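Local coordinates for protein DNA polymerase III subunit beta (Helicobacter pylori 26695, PDB 4S3I) that forms a ring-shaped sliding clamp that tethers DNA polymerases and other proteins to DNA and makes replication processive, at residues Gln165-Ser171 / Gln184-Ile190. Sequence-based numbering, arbitrary orientation.
Sequences QKHQTLS and QLEKISI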
# COMPACT_ATOMS: atom_id res chain seq x y z
N GLN A 165 -27.59 33.22 -4.42
CA GLN A 165 -27.01 34.56 -4.37
C GLN A 165 -27.72 35.45 -3.34
O GLN A 165 -27.07 36.20 -2.61
CB GLN A 165 -27.02 35.21 -5.77
CG GLN A 165 -27.23 36.74 -5.79
CD GLN A 165 -25.95 37.53 -5.55
OE1 GLN A 165 -25.88 38.35 -4.63
NE2 GLN A 165 -24.94 37.29 -6.38
N LYS A 166 -29.05 35.34 -3.27
CA LYS A 166 -29.83 36.23 -2.41
C LYS A 166 -29.48 36.02 -0.94
O LYS A 166 -29.29 36.99 -0.19
CB LYS A 166 -31.33 35.99 -2.60
CG LYS A 166 -32.12 37.27 -2.77
CD LYS A 166 -32.04 37.76 -4.21
CE LYS A 166 -31.57 39.21 -4.32
NZ LYS A 166 -30.10 39.35 -4.14
N HIS A 167 -29.39 34.76 -0.55
CA HIS A 167 -29.17 34.43 0.84
C HIS A 167 -27.69 34.16 1.13
O HIS A 167 -27.32 33.88 2.27
CB HIS A 167 -30.08 33.28 1.26
CG HIS A 167 -31.54 33.57 1.04
ND1 HIS A 167 -32.29 32.96 0.06
CD2 HIS A 167 -32.37 34.43 1.67
CE1 HIS A 167 -33.52 33.43 0.10
NE2 HIS A 167 -33.60 34.32 1.07
N GLN A 168 -26.86 34.28 0.09
CA GLN A 168 -25.42 34.11 0.22
C GLN A 168 -25.09 32.76 0.88
O GLN A 168 -24.32 32.67 1.85
CB GLN A 168 -24.79 35.27 0.98
CG GLN A 168 -24.96 36.62 0.25
CD GLN A 168 -24.20 36.69 -1.08
OE1 GLN A 168 -23.02 37.03 -1.13
NE2 GLN A 168 -24.89 36.37 -2.17
N THR A 169 -25.73 31.72 0.36
CA THR A 169 -25.47 30.38 0.87
C THR A 169 -25.15 29.45 -0.27
O THR A 169 -25.74 29.52 -1.35
CB THR A 169 -26.65 29.80 1.71
OG1 THR A 169 -27.71 29.40 0.84
CG2 THR A 169 -27.15 30.81 2.72
N LEU A 170 -24.18 28.58 -0.02
CA LEU A 170 -23.82 27.54 -0.96
C LEU A 170 -24.13 26.21 -0.29
O LEU A 170 -23.62 25.92 0.80
CB LEU A 170 -22.33 27.62 -1.30
CG LEU A 170 -21.71 26.42 -2.02
CD1 LEU A 170 -22.39 26.21 -3.37
CD2 LEU A 170 -20.22 26.65 -2.20
N SER A 171 -24.98 25.41 -0.93
CA SER A 171 -25.27 24.07 -0.42
C SER A 171 -24.47 23.04 -1.20
O SER A 171 -24.34 23.13 -2.42
CB SER A 171 -26.76 23.76 -0.50
OG SER A 171 -27.52 24.75 0.16
N GLN A 184 -24.84 23.20 4.45
CA GLN A 184 -25.21 24.51 3.98
C GLN A 184 -24.15 25.48 4.48
O GLN A 184 -23.92 25.60 5.69
CB GLN A 184 -26.62 24.88 4.46
CG GLN A 184 -27.28 25.97 3.63
CD GLN A 184 -28.80 25.90 3.66
OE1 GLN A 184 -29.42 25.12 2.93
NE2 GLN A 184 -29.42 26.71 4.52
N LEU A 185 -23.47 26.14 3.55
CA LEU A 185 -22.42 27.10 3.90
C LEU A 185 -22.98 28.51 3.79
O LEU A 185 -23.28 28.99 2.70
CB LEU A 185 -21.21 26.93 2.99
CG LEU A 185 -20.69 25.49 2.92
CD1 LEU A 185 -19.75 25.32 1.73
CD2 LEU A 185 -19.98 25.15 4.20
N GLU A 186 -23.11 29.18 4.93
CA GLU A 186 -23.71 30.51 4.92
C GLU A 186 -22.67 31.61 4.92
O GLU A 186 -21.47 31.34 5.13
CB GLU A 186 -24.68 30.65 6.10
CG GLU A 186 -25.85 29.69 6.04
CD GLU A 186 -26.99 30.09 6.95
OE1 GLU A 186 -28.17 29.89 6.56
OE2 GLU A 186 -26.72 30.60 8.06
N LYS A 187 -23.13 32.83 4.69
CA LYS A 187 -22.27 34.01 4.66
C LYS A 187 -21.11 33.84 3.68
O LYS A 187 -19.95 34.11 3.99
CB LYS A 187 -21.78 34.35 6.08
CG LYS A 187 -22.91 34.26 7.10
CD LYS A 187 -22.67 35.11 8.34
CE LYS A 187 -23.92 35.16 9.21
NZ LYS A 187 -23.78 36.00 10.44
N ILE A 188 -21.47 33.37 2.49
CA ILE A 188 -20.53 33.23 1.40
C ILE A 188 -20.81 34.35 0.42
O ILE A 188 -21.95 34.49 -0.05
CB ILE A 188 -20.75 31.89 0.68
CG1 ILE A 188 -20.74 30.75 1.69
CG2 ILE A 188 -19.69 31.67 -0.40
CD1 ILE A 188 -19.44 30.66 2.47
N SER A 189 -19.80 35.17 0.12
CA SER A 189 -19.95 36.21 -0.87
C SER A 189 -20.07 35.57 -2.25
O SER A 189 -19.08 35.13 -2.82
CB SER A 189 -18.77 37.18 -0.84
OG SER A 189 -18.73 37.91 0.37
N ILE A 190 -21.30 35.50 -2.77
CA ILE A 190 -21.55 34.90 -4.07
C ILE A 190 -21.78 35.96 -5.13
O ILE A 190 -22.67 36.81 -4.98
CB ILE A 190 -22.76 33.94 -4.03
CG1 ILE A 190 -22.47 32.78 -3.09
CG2 ILE A 190 -23.11 33.44 -5.43
CD1 ILE A 190 -23.62 31.77 -2.98
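Q168 grips the chain opposite with both its backbone and its side chain. Its backbone O accepts a nearly straight bond from I188 N (3.0 Å, 173° at the hydrogen), and its amide OE1 takes I190 N at 2.8 Å. This second donor sits above the amide plane, 39° out of it. The chain of Q168 reaches there by folding back at chi2 (-65°), which lays the amide across the backbone of 188-190. I190 runs past it in the reverse direction and places CD1 3.5 Å from T169 O, while V127, I129 and F163 also touch I190. One step along, T169 CG2 rests alongside E186 CG (3.7 Å), and T169 CA brings its hydrogen to L185 O. Regular pairing then begins: L170 and L185 exchange two backbone bonds, L170 N to L185 O at 2.9 Å and L185 N to L170 O at 2.8 Å. Their side chains lie abreast, pointing the same way, and touch helix 135-143, L170 on L136 and L185 on F135. S171 and Q184 form the next, non-hydrogen-bonded pair on the other face of the sheet, beside Y247. The positive phi of Q168 suits the first position of a G1 beta bulge, in which Q168 and T169 both face D164 as the chain turns from strand 158-164 into 169-175. At the open end of the antiparallel hairpin 169-175/179-185, the contact fastens this bulge to residues 186-190, which lead into strand 190-192, in the central domain of a beta sliding clamp.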